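Local structure of angiogenin-1 (Salmo salar, 7BFK) at residues A[36-41]-A[87-92]; A[44-49]-A[79-84]; A[55-60]-A[68-73]; A[103-108]-A[119-124]. The protein probably cleaves RNA as a secreted endoribonuclease of the pancreatic ribonuclease family, in a form that appears to be auto-inhibited. One frame throughout, in Å; residues are numbered along the deposited sequence.

Interaction 1 (A[36-41]-A[87-92]); sequences PDRKCK and ESHPNC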
loop_
_atom_site.group_PDB
_atom_site.type_symbol
_atom_site.label_atom_id
_atom_site.label_comp_id
_atom_site.label_asym_id
_atom_site.label_seq_id
_atom_site.Cartn_x
_atom_site.Cartn_y
_atom_site.Cartn_z
ATOM N N PRO A 36 -13.068 -8.853 -6.948
ATOM C CA PRO A 36 -14.223 -9.276 -7.740
ATOM C C PRO A 36 -13.973 -9.092 -9.248
ATOM O O PRO A 36 -13.667 -7.992 -9.655
ATOM C CB PRO A 36 -15.349 -8.366 -7.226
ATOM C CG PRO A 36 -14.954 -8.076 -5.790
ATOM C CD PRO A 36 -13.441 -7.985 -5.823
ATOM N N ASP A 37 -14.111 -10.179 -10.017
ATOM C CA ASP A 37 -13.885 -10.240 -11.490
ATOM C C ASP A 37 -12.384 -10.313 -11.782
ATOM O O ASP A 37 -12.016 -10.396 -12.971
ATOM C CB ASP A 37 -14.548 -9.075 -12.226
ATOM C CG ASP A 37 -15.992 -9.353 -12.592
ATOM O OD1 ASP A 37 -16.419 -10.521 -12.435
ATOM O OD2 ASP A 37 -16.669 -8.414 -13.037
ATOM N N ARG A 38 -11.560 -10.310 -10.740
ATOM C CA ARG A 38 -10.081 -10.375 -10.850
ATOM C C ARG A 38 -9.595 -9.275 -11.796
ATOM O O ARG A 38 -8.611 -9.504 -12.516
ATOM C CB ARG A 38 -9.645 -11.771 -11.297
ATOM C CG ARG A 38 -9.857 -12.828 -10.224
ATOM C CD ARG A 38 -9.148 -14.131 -10.521
ATOM N NE ARG A 38 -9.181 -15.011 -9.365
ATOM C CZ ARG A 38 -10.121 -15.914 -9.136
ATOM N NH1 ARG A 38 -11.115 -16.065 -9.994
ATOM N NH2 ARG A 38 -10.065 -16.663 -8.052
ATOM N N LYS A 39 -10.294 -8.138 -11.798
ATOM C CA LYS A 39 -9.914 -6.929 -12.565
ATOM C C LYS A 39 -8.483 -6.567 -12.162
ATOM O O LYS A 39 -8.134 -6.769 -10.983
ATOM C CB LYS A 39 -10.874 -5.768 -12.278
ATOM C CG LYS A 39 -12.288 -5.939 -12.828
ATOM C CD LYS A 39 -13.170 -4.711 -12.648
ATOM C CE LYS A 39 -14.581 -4.920 -13.163
ATOM N NZ LYS A 39 -15.427 -3.717 -12.974
ATOM N N CYS A 40 -7.680 -6.108 -13.109
ATOM C CA CYS A 40 -6.282 -5.684 -12.866
ATOM C C CYS A 40 -6.330 -4.394 -12.046
ATOM O O CYS A 40 -6.886 -3.411 -12.558
ATOM C CB CYS A 40 -5.541 -5.427 -14.167
ATOM S SG CYS A 40 -5.556 -6.832 -15.314
ATOM N N LYS A 41 -5.852 -4.405 -10.808
ATOM C CA LYS A 41 -5.777 -3.150 -10.016
ATOM C C LYS A 41 -4.825 -2.226 -10.795
ATOM O O LYS A 41 -3.795 -2.721 -11.283
ATOM C CB LYS A 41 -5.364 -3.443 -8.570
ATOM C CG LYS A 41 -5.582 -2.275 -7.625
ATOM C CD LYS A 41 -5.164 -2.544 -6.203
ATOM C CE LYS A 41 -5.433 -1.362 -5.311
ATOM N NZ LYS A 41 -4.815 -1.545 -3.990
ATOM N N GLU A 87 -7.441 -6.045 -18.668
ATOM C CA GLU A 87 -8.677 -5.726 -17.921
ATOM C C GLU A 87 -8.772 -6.667 -16.716
ATOM O O GLU A 87 -9.179 -6.208 -15.640
ATOM C CB GLU A 87 -9.927 -5.889 -18.785
ATOM C CG GLU A 87 -11.199 -5.508 -18.041
ATOM C CD GLU A 87 -12.472 -6.199 -18.493
ATOM O OE1 GLU A 87 -12.455 -6.844 -19.562
ATOM O OE2 GLU A 87 -13.472 -6.110 -17.760
ATOM N N SER A 88 -8.403 -7.941 -16.876
ATOM C CA SER A 88 -8.525 -8.950 -15.797
ATOM C C SER A 88 -7.377 -9.954 -15.840
ATOM O O SER A 88 -6.740 -10.098 -16.898
ATOM C CB SER A 88 -9.846 -9.651 -15.903
ATOM O OG SER A 88 -10.887 -8.720 -16.153
ATOM N N HIS A 89 -7.121 -10.593 -14.700
ATOM C CA HIS A 89 -6.153 -11.705 -14.546
ATOM C C HIS A 89 -6.625 -12.804 -15.490
ATOM O O HIS A 89 -7.823 -13.015 -15.622
ATOM C CB HIS A 89 -6.091 -12.151 -13.080
ATOM C CG HIS A 89 -5.081 -13.212 -12.802
ATOM N ND1 HIS A 89 -5.399 -14.556 -12.824
ATOM C CD2 HIS A 89 -3.768 -13.139 -12.499
ATOM C CE1 HIS A 89 -4.326 -15.262 -12.544
ATOM N NE2 HIS A 89 -3.310 -14.418 -12.343
ATOM N N PRO A 90 -5.726 -13.523 -16.191
ATOM C CA PRO A 90 -4.286 -13.334 -16.057
ATOM C C PRO A 90 -3.609 -12.518 -17.165
ATOM O O PRO A 90 -2.467 -12.807 -17.465
ATOM C CB PRO A 90 -3.853 -14.801 -16.166
ATOM C CG PRO A 90 -4.739 -15.341 -17.286
ATOM C CD PRO A 90 -6.059 -14.607 -17.130
ATOM N N ASN A 91 -4.296 -11.513 -17.719
ATOM C CA ASN A 91 -3.790 -10.708 -18.860
ATOM C C ASN A 91 -3.283 -9.341 -18.372
ATOM O O ASN A 91 -3.105 -8.437 -19.226
ATOM C CB ASN A 91 -4.880 -10.538 -19.914
ATOM C CG ASN A 91 -5.481 -11.860 -20.338
ATOM O OD1 ASN A 91 -4.796 -12.882 -20.360
ATOM N ND2 ASN A 91 -6.761 -11.852 -20.667
ATOM N N CYS A 92 -3.078 -9.193 -17.062
ATOM C CA CYS A 92 -2.581 -7.950 -16.415
ATOM C C CYS A 92 -1.084 -7.804 -16.681
ATOM O O CYS A 92 -0.351 -8.783 -16.498
ATOM C CB CYS A 92 -2.772 -7.967 -14.901
ATOM S SG CYS A 92 -4.472 -8.238 -14.343
HETATM O O HOH W 1 -8.444 -3.404 -15.126
#
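Residues 87-92 form a tight turn held against loop 36-41 by a disulfide and two backbone hydrogen bonds. The carbonyl oxygen of Glu87 is used several times over: Cys40 N donates to it at 2.9 Å from above the carbonyl plane, Lys39 CA-H touches it, and a water spans it and Cys40 O. Glu87 OE2 stays 5.7 Å from Lys39 NZ, so the opposite charges do not pair. Ser88 forms a single backbone bridge with Lys39, and its CB lies 3.7 Å from Asp37 O. Next, His89 N gives Arg38 O a nearly straight bond (2.9 Å, 171°) in the carbonyl plane, which brings His89 CB to 4.0 Å from Arg38 CB. The His89 ring swings outward, CG anti to the backbone N; Pro90 CB sits over the centre of one ring face, and NE2 bonds Glu29 OE1. The cis peptide before Pro90, with Asn91 N bonded to Ser88 O, makes a type VI turn. Cys92 closes the segment through its disulfide to Cys40 (SG to SG 2.0 Å, chi3 -91°); both SG atoms lie beside their own backbone N, and Cys40 SG also comes within 3.4 Å of Ser88 N. The contact thus ties the link between helix 24-32 and strand 43-47 to the loop joining strands 76-85 and 93-108, with Glu29 of helix 24-32 holding the histidine.

Interaction 2 (A[44-49]-A[79-84]); sequences NTFILA and VICTHT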
loop_
_atom_site.group_PDB
_atom_site.type_symbol
_atom_site.label_atom_id
_atom_site.label_comp_id
_atom_site.label_asym_id
_atom_site.label_seq_id
_atom_site.Cartn_x
_atom_site.Cartn_y
_atom_site.Cartn_z
ATOM N N ASN A 44 -0.643 -0.197 -7.272
ATOM C CA ASN A 44 -0.500 -0.537 -5.845
ATOM C C ASN A 44 0.892 -0.126 -5.405
ATOM O O ASN A 44 1.834 -0.402 -6.130
ATOM C CB ASN A 44 -0.773 -1.996 -5.529
ATOM C CG ASN A 44 -1.042 -2.179 -4.053
ATOM O OD1 ASN A 44 -2.139 -1.885 -3.605
ATOM N ND2 ASN A 44 -0.061 -2.702 -3.325
ATOM N N THR A 45 0.973 0.538 -4.261
ATOM C CA THR A 45 2.226 1.015 -3.645
ATOM C C THR A 45 2.548 0.148 -2.411
ATOM O O THR A 45 1.673 0.010 -1.510
ATOM C CB THR A 45 2.123 2.506 -3.320
ATOM O OG1 THR A 45 1.633 3.202 -4.476
ATOM C CG2 THR A 45 3.430 3.089 -2.851
ATOM N N PHE A 46 3.767 -0.360 -2.372
ATOM C CA PHE A 46 4.343 -1.179 -1.279
ATOM C C PHE A 46 5.378 -0.354 -0.515
ATOM O O PHE A 46 6.213 0.297 -1.146
ATOM C CB PHE A 46 4.974 -2.451 -1.850
ATOM C CG PHE A 46 4.016 -3.337 -2.603
ATOM C CD1 PHE A 46 3.800 -3.147 -3.959
ATOM C CD2 PHE A 46 3.325 -4.356 -1.958
ATOM C CE1 PHE A 46 2.918 -3.959 -4.656
ATOM C CE2 PHE A 46 2.432 -5.159 -2.653
ATOM C CZ PHE A 46 2.228 -4.953 -4.001
ATOM N N ILE A 47 5.287 -0.365 0.816
ATOM C CA ILE A 47 6.243 0.320 1.728
ATOM C C ILE A 47 7.296 -0.700 2.177
ATOM O O ILE A 47 6.921 -1.768 2.679
ATOM C CB ILE A 47 5.522 0.938 2.931
ATOM C CG1 ILE A 47 4.357 1.836 2.507
ATOM C CG2 ILE A 47 6.511 1.693 3.800
ATOM C CD1 ILE A 47 3.426 2.152 3.633
ATOM N N LEU A 48 8.569 -0.367 2.034
ATOM C CA LEU A 48 9.679 -1.257 2.462
ATOM C C LEU A 48 10.043 -0.909 3.903
ATOM O O LEU A 48 10.999 -0.177 4.096
ATOM C CB LEU A 48 10.864 -1.097 1.502
ATOM C CG LEU A 48 10.740 -1.853 0.176
ATOM C CD1 LEU A 48 9.555 -1.378 -0.641
ATOM C CD2 LEU A 48 12.021 -1.750 -0.655
ATOM N N ALA A 49 9.292 -1.440 4.866
ATOM C CA ALA A 49 9.438 -1.136 6.297
ATOM C C ALA A 49 8.775 -2.229 7.134
ATOM O O ALA A 49 8.085 -3.093 6.561
ATOM C CB ALA A 49 8.821 0.217 6.578
ATOM N N VAL A 79 7.915 0.820 -3.512
ATOM C CA VAL A 79 7.847 0.209 -4.856
ATOM C C VAL A 79 6.416 0.439 -5.329
ATOM O O VAL A 79 5.486 0.079 -4.582
ATOM C CB VAL A 79 8.225 -1.283 -4.858
ATOM C CG1 VAL A 79 7.809 -1.940 -6.164
ATOM C CG2 VAL A 79 9.723 -1.486 -4.590
ATOM N N ILE A 80 6.265 1.026 -6.511
ATOM C CA ILE A 80 4.961 1.301 -7.159
ATOM C C ILE A 80 4.828 0.362 -8.355
ATOM O O ILE A 80 5.723 0.382 -9.255
ATOM C CB ILE A 80 4.854 2.787 -7.559
ATOM C CG1 ILE A 80 5.105 3.699 -6.354
ATOM C CG2 ILE A 80 3.505 3.090 -8.215
ATOM C CD1 ILE A 80 5.597 5.058 -6.718
ATOM N N CYS A 81 3.785 -0.457 -8.335
ATOM C CA CYS A 81 3.392 -1.350 -9.449
ATOM C C CYS A 81 2.247 -0.669 -10.198
ATOM O O CYS A 81 1.157 -0.459 -9.602
ATOM C CB CYS A 81 3.027 -2.734 -8.932
ATOM S SG CYS A 81 4.387 -3.504 -8.019
ATOM N N THR A 82 2.488 -0.297 -11.449
ATOM C CA THR A 82 1.532 0.460 -12.287
ATOM C C THR A 82 1.105 -0.393 -13.477
ATOM O O THR A 82 1.984 -0.957 -14.171
ATOM C CB THR A 82 2.125 1.796 -12.762
ATOM O OG1 THR A 82 2.654 2.497 -11.624
ATOM C CG2 THR A 82 1.091 2.655 -13.460
ATOM N N HIS A 83 -0.200 -0.501 -13.665
ATOM C CA HIS A 83 -0.835 -1.200 -14.806
ATOM C C HIS A 83 -0.369 -0.577 -16.129
ATOM O O HIS A 83 -0.330 0.675 -16.228
ATOM C CB HIS A 83 -2.349 -1.099 -14.663
ATOM C CG HIS A 83 -3.101 -1.394 -15.919
ATOM N ND1 HIS A 83 -3.351 -0.421 -16.874
ATOM C CD2 HIS A 83 -3.706 -2.523 -16.349
ATOM C CE1 HIS A 83 -4.064 -0.955 -17.855
ATOM N NE2 HIS A 83 -4.289 -2.250 -17.550
ATOM N N THR A 84 -0.040 -1.405 -17.120
ATOM C CA THR A 84 0.287 -0.944 -18.497
ATOM C C THR A 84 -0.676 -1.603 -19.499
ATOM O O THR A 84 -0.818 -1.044 -20.594
ATOM C CB THR A 84 1.760 -1.182 -18.850
ATOM O OG1 THR A 84 2.049 -2.569 -18.683
ATOM C CG2 THR A 84 2.709 -0.365 -18.001
#
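Asn44, Thr45 and Phe46 belong to the Cys-Lys-x-x-Asn-Thr-Phe signature of pancreatic ribonucleases, here paired antiparallel with strand 79-84. Asn44 and Cys81 form a hydrogen-bonded pair, N to O both ways, as do Phe46 and Val79; the straightest of the four bonds runs from Phe46 N to Val79 O (2.8 Å, 177°), nearly along the C=O axis. The Phe46 ring presents its edge to that same oxygen, in plane, and CE1 meets Cys81 SG at 3.7 Å in an oblique sulfur-aromatic contact. Asn44 ND2 bonds Gln13 O and lies 3.3 Å above the Phe46 ring plane toward its rim, while OD1 accepts from Lys41 NZ. On the other face Thr45 and Ile80 stand side by side as a non-hydrogen-bonded pair, Thr45 CG2 3.9 Å from Ile80 CG1. In relatives this threonine lines the pyrimidine pocket; here Asp120 OD2 takes up Thr45 OG1, consistent with an obstructed, auto-inhibited site. An alanine at Thr45 would lose both the hydroxyl and CG2, and would probably weaken the hold on Asp120 and thin the packing on Ile80. Farther along, Leu48 CD1 crosses obliquely to Val79 CG2 at 4.0 Å. Cys81 SG is disulfide-bonded to Cys24 of helix 24-32.

Interaction 3 (A[55-60]-A[68-73]); sequences QAICTG and NLVQSN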
loop_
_atom_site.group_PDB
_atom_site.type_symbol
_atom_site.label_atom_id
_atom_site.label_comp_id
_atom_site.label_asym_id
_atom_site.label_seq_id
_atom_site.Cartn_x
_atom_site.Cartn_y
_atom_site.Cartn_z
ATOM N N GLN A 55 2.912 1.642 11.637
ATOM C CA GLN A 55 1.878 1.877 12.679
ATOM C C GLN A 55 2.201 3.212 13.367
ATOM O O GLN A 55 1.262 3.972 13.658
ATOM C CB GLN A 55 1.773 0.722 13.679
ATOM C CG GLN A 55 0.700 0.961 14.743
ATOM C CD GLN A 55 0.433 -0.222 15.648
ATOM O OE1 GLN A 55 1.316 -1.023 15.954
ATOM N NE2 GLN A 55 -0.813 -0.341 16.084
ATOM N N ALA A 56 3.485 3.519 13.528
ATOM C CA ALA A 56 3.969 4.745 14.204
ATOM C C ALA A 56 3.431 6.003 13.502
ATOM O O ALA A 56 3.329 7.035 14.173
ATOM C CB ALA A 56 5.482 4.741 14.258
ATOM N N ILE A 57 3.120 5.940 12.202
ATOM C CA ILE A 57 2.578 7.108 11.437
ATOM C C ILE A 57 1.310 7.610 12.140
ATOM O O ILE A 57 1.047 8.834 12.118
ATOM C CB ILE A 57 2.302 6.743 9.963
ATOM C CG1 ILE A 57 3.595 6.430 9.213
ATOM C CG2 ILE A 57 1.516 7.852 9.272
ATOM C CD1 ILE A 57 3.389 5.765 7.867
ATOM N N CYS A 58 0.574 6.688 12.741
ATOM C CA CYS A 58 -0.713 6.934 13.427
ATOM C C CYS A 58 -0.477 7.358 14.888
ATOM O O CYS A 58 -1.389 7.939 15.459
ATOM C CB CYS A 58 -1.594 5.688 13.374
ATOM S SG CYS A 58 -2.066 5.168 11.697
ATOM N N THR A 59 0.719 7.129 15.445
ATOM C CA THR A 59 1.007 7.383 16.892
ATOM C C THR A 59 2.311 8.163 17.125
ATOM O O THR A 59 3.140 7.679 17.900
ATOM C CB THR A 59 1.057 6.060 17.664
ATOM O OG1 THR A 59 2.126 5.259 17.151
ATOM C CG2 THR A 59 -0.242 5.292 17.574
ATOM N N GLY A 60 2.483 9.327 16.495
ATOM C CA GLY A 60 3.632 10.217 16.752
ATOM C C GLY A 60 4.516 10.427 15.544
ATOM O O GLY A 60 5.368 11.341 15.587
ATOM N N ASN A 68 -9.211 11.849 7.858
ATOM C CA ASN A 68 -8.510 10.713 8.518
ATOM C C ASN A 68 -7.180 10.416 7.831
ATOM O O ASN A 68 -6.549 9.412 8.221
ATOM C CB ASN A 68 -9.359 9.440 8.542
ATOM C CG ASN A 68 -10.499 9.517 9.532
ATOM O OD1 ASN A 68 -10.720 10.556 10.156
ATOM N ND2 ASN A 68 -11.220 8.419 9.689
ATOM N N LEU A 69 -6.751 11.245 6.875
ATOM C CA LEU A 69 -5.472 11.014 6.157
ATOM C C LEU A 69 -4.321 11.578 6.986
ATOM O O LEU A 69 -4.426 12.723 7.508
ATOM C CB LEU A 69 -5.514 11.614 4.749
ATOM C CG LEU A 69 -6.534 10.981 3.799
ATOM C CD1 LEU A 69 -6.522 11.676 2.451
ATOM C CD2 LEU A 69 -6.272 9.501 3.626
ATOM N N VAL A 70 -3.251 10.789 7.095
ATOM C CA VAL A 70 -2.032 11.142 7.851
ATOM C C VAL A 70 -0.841 10.955 6.917
ATOM O O VAL A 70 -0.767 9.908 6.239
ATOM C CB VAL A 70 -1.920 10.282 9.118
ATOM C CG1 VAL A 70 -0.784 10.750 10.005
ATOM C CG2 VAL A 70 -3.235 10.269 9.890
ATOM N N GLN A 71 0.024 11.954 6.863
ATOM C CA GLN A 71 1.266 11.945 6.066
ATOM C C GLN A 71 2.408 11.600 7.009
ATOM O O GLN A 71 2.523 12.248 8.063
ATOM C CB GLN A 71 1.419 13.302 5.387
ATOM C CG GLN A 71 2.756 13.534 4.726
ATOM C CD GLN A 71 2.774 14.858 4.014
ATOM O OE1 GLN A 71 1.851 15.202 3.281
ATOM N NE2 GLN A 71 3.856 15.589 4.191
ATOM N N SER A 72 3.206 10.598 6.678
ATOM C CA SER A 72 4.376 10.214 7.489
ATOM C C SER A 72 5.348 11.408 7.563
ATOM O O SER A 72 5.504 12.151 6.556
ATOM C CB SER A 72 5.036 8.959 6.944
ATOM O OG SER A 72 5.613 9.224 5.693
ATOM N N ASN A 73 5.970 11.607 8.721
ATOM C CA ASN A 73 6.925 12.713 8.947
ATOM C C ASN A 73 8.280 12.319 8.371
ATOM O O ASN A 73 9.089 13.212 8.105
ATOM C CB ASN A 73 6.994 13.080 10.427
ATOM C CG ASN A 73 5.736 13.760 10.897
ATOM O OD1 ASN A 73 5.031 14.384 10.109
ATOM N ND2 ASN A 73 5.456 13.652 12.183
#
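Ile57 leaves the backbone with CB directed at strand 69-72, just past the end of helix 51-55, and splits into two arms. CG2, anti to the backbone N, runs to Val70 CG1 at 3.8 Å; the two side chains overlap along their flanks while pointing opposite ways. CG1, lying beside the backbone N (chi1 -66°), rests on Ser72 CB at 3.7 Å, and the extended chi2 of 167° carries the tip CD1 along the same methylene, also 3.7 Å from Ser72 CB. The isoleucine therefore straddles Val70 and Ser72, while Gln71 between them points its CB away. Val70 CG1 also presses on the main chain, 3.4 Å from Ile57 O. No hydrogen bond crosses the contact; Ser72 turns its OG to Lys74 O and Val103 N, so that its carbon faces the isoleucine. An alanine at Ile57 would lose both arms and would probably loosen the seating of the helix exit on the strand. At the margin Asn73 ND2 stops 4.1 Å from Gly60 O, a distant approach, and its OD1 bonds Thr63 OG1. Ile57 also touches Val103 and Ile105 of the adjacent strand 93-108, and next to it Cys58 is disulfide-bonded to Cys107, so the turn after helix 51-55 is fastened to two neighbouring strands of the sheet.

Interaction 4 (A[103-108]-A[119-124]); sequences VIIACD and VDIGIT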
loop_
_atom_site.group_PDB
_atom_site.type_symbol
_atom_site.label_atom_id
_atom_site.label_comp_id
_atom_site.label_asym_id
_atom_site.label_seq_id
_atom_site.Cartn_x
_atom_site.Cartn_y
_atom_site.Cartn_z
ATOM N N VAL A 103 4.578 8.880 2.945
ATOM C CA VAL A 103 3.360 8.141 2.521
ATOM C C VAL A 103 2.144 8.781 3.193
ATOM O O VAL A 103 2.292 9.404 4.280
ATOM C CB VAL A 103 3.483 6.650 2.833
ATOM C CG1 VAL A 103 4.605 6.023 2.027
ATOM C CG2 VAL A 103 3.676 6.415 4.326
ATOM N N ILE A 104 1.005 8.712 2.525
ATOM C CA ILE A 104 -0.274 9.227 3.054
ATOM C C ILE A 104 -1.209 8.043 3.212
ATOM O O ILE A 104 -1.520 7.400 2.214
ATOM C CB ILE A 104 -0.846 10.327 2.168
ATOM C CG1 ILE A 104 0.202 11.401 1.862
ATOM C CG2 ILE A 104 -2.086 10.888 2.842
ATOM C CD1 ILE A 104 -0.133 12.277 0.674
ATOM N N ILE A 105 -1.617 7.775 4.440
ATOM C CA ILE A 105 -2.469 6.611 4.782
ATOM C C ILE A 105 -3.658 7.095 5.603
ATOM O O ILE A 105 -3.674 8.254 6.005
ATOM C CB ILE A 105 -1.651 5.577 5.566
ATOM C CG1 ILE A 105 -1.300 6.090 6.967
ATOM C CG2 ILE A 105 -0.419 5.169 4.784
ATOM C CD1 ILE A 105 -0.634 5.069 7.843
ATOM N N ALA A 106 -4.610 6.206 5.805
ATOM C CA ALA A 106 -5.756 6.395 6.694
ATOM C C ALA A 106 -5.398 5.724 8.012
ATOM O O ALA A 106 -4.762 4.634 7.988
ATOM C CB ALA A 106 -7.008 5.814 6.064
ATOM N N CYS A 107 -5.691 6.387 9.117
ATOM C CA CYS A 107 -5.508 5.852 10.483
ATOM C C CYS A 107 -6.878 5.702 11.142
ATOM O O CYS A 107 -7.679 6.636 11.042
ATOM C CB CYS A 107 -4.644 6.767 11.342
ATOM S SG CYS A 107 -2.907 6.841 10.822
ATOM N N ASP A 108 -7.128 4.542 11.741
ATOM C CA ASP A 108 -8.308 4.266 12.593
ATOM C C ASP A 108 -7.737 4.131 13.994
ATOM O O ASP A 108 -7.226 3.035 14.339
ATOM C CB ASP A 108 -9.074 3.029 12.131
ATOM C CG ASP A 108 -10.449 2.918 12.774
ATOM O OD1 ASP A 108 -10.671 3.577 13.802
ATOM O OD2 ASP A 108 -11.285 2.200 12.225
ATOM N N VAL A 119 -8.438 1.358 -3.606
ATOM C CA VAL A 119 -7.564 2.544 -3.828
ATOM C C VAL A 119 -6.152 2.154 -3.375
ATOM O O VAL A 119 -5.839 0.952 -3.308
ATOM C CB VAL A 119 -8.087 3.843 -3.172
ATOM C CG1 VAL A 119 -7.191 5.048 -3.481
ATOM C CG2 VAL A 119 -9.515 4.155 -3.607
ATOM N N ASP A 120 -5.329 3.127 -3.065
ATOM C CA ASP A 120 -3.908 2.881 -2.774
ATOM C C ASP A 120 -3.466 3.926 -1.753
ATOM O O ASP A 120 -4.176 4.929 -1.548
ATOM C CB ASP A 120 -3.143 2.963 -4.104
ATOM C CG ASP A 120 -1.694 2.558 -4.074
ATOM O OD1 ASP A 120 -1.305 1.864 -3.107
ATOM O OD2 ASP A 120 -0.950 2.952 -5.039
ATOM N N ILE A 121 -2.316 3.726 -1.149
ATOM C CA ILE A 121 -1.753 4.756 -0.255
ATOM C C ILE A 121 -1.260 5.882 -1.159
ATOM O O ILE A 121 -1.121 5.649 -2.377
ATOM C CB ILE A 121 -0.649 4.168 0.626
ATOM C CG1 ILE A 121 0.485 3.608 -0.218
ATOM C CG2 ILE A 121 -1.233 3.095 1.553
ATOM C CD1 ILE A 121 1.730 3.350 0.576
ATOM N N GLY A 122 -1.025 7.040 -0.576
ATOM C CA GLY A 122 -0.517 8.215 -1.295
ATOM C C GLY A 122 0.960 8.369 -1.065
ATOM O O GLY A 122 1.508 7.717 -0.138
ATOM N N ILE A 123 1.597 9.185 -1.899
ATOM C CA ILE A 123 3.033 9.524 -1.797
ATOM C C ILE A 123 3.145 11.023 -2.019
ATOM O O ILE A 123 2.304 11.601 -2.801
ATOM C CB ILE A 123 3.902 8.731 -2.794
ATOM C CG1 ILE A 123 3.431 8.908 -4.239
ATOM C CG2 ILE A 123 3.978 7.276 -2.402
ATOM C CD1 ILE A 123 4.382 8.287 -5.270
ATOM N N THR A 124 4.108 11.644 -1.358
ATOM C CA THR A 124 4.366 13.089 -1.503
ATOM C C THR A 124 5.800 13.432 -1.089
ATOM O O THR A 124 6.377 12.691 -0.252
ATOM C CB THR A 124 3.351 13.892 -0.695
ATOM O OG1 THR A 124 3.668 15.269 -0.915
ATOM C CG2 THR A 124 3.368 13.553 0.778
#
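Strands 103-108 and 122-124 run antiparallel at 147° with axes 4.3 Å apart, joined by a reciprocal pair of bonds between Ile104 and Gly122. The two bonds differ in quality: Gly122 N reaches Ile104 O at 2.9 Å on a lone pair and almost straight (176°), whereas Ile104 N meets Gly122 O from well above the carbonyl plane. Gly122 O is also approached by Val103 CA-H, at 3.3 Å from Val103 CA. The backbones come close here: a CB on Gly122 would lie only 3.2 Å from Ile104 CB, so any side chain at this position would be crowded. Freed of such a neighbour, Ile104 extends past the glycine and crosses Thr124 at about a right angle, CD1 to Thr124 CG2 at 3.7 Å. Ile121, before the glycine, carries the apolar contact toward the interior. Its CG1 takes the crowded position between N and carbonyl carbon (chi1 60°), sending CD1 to Val103 CG1 at 4.2 Å, while Ile121 CG2 lies alongside Ile105 CG2 at 3.9 Å; both neighbours point the same way as Ile121. Phe10 and His14 of helix 5-14 and Thr45 and Ile47 of strand 43-47 also touch Ile121. Asp120 OD1 accepts a weak bond from Ile121 N at 2.9 Å, and OD2 pairs with Lys43 NZ. A C-terminal segment laid along the long central strand and reaching, through Asp120, the threonine that lines the pyrimidine pocket in relatives recalls the obstructed site of mammalian angiogenins, and may contribute to the auto-inhibition.

How the interactions relate
Interaction 1 is a surface contact, its centre about 18 Å from the centre of the chain, made of disulfide and loop backbone bonds, whereas interaction 2 is buried strand pairing. Interactions 3 and 4 are partly buried: the first is mainly van der Waals packing of a helix exit on a strand, with no hydrogen bond across it, the second short strand pairing. Both rest on strand 93-108, directly or through strand 69-72, and are linked by the Cys58-Cys107 disulfide and the bond from Val70 N to Ile105 O. Interactions 1 and 3 lie on opposite sides of the centre. Segment 119-124 connects to the others: Lys41 NZ bonds Val119 O, and the segment lies against strand 43-47 of interaction 2.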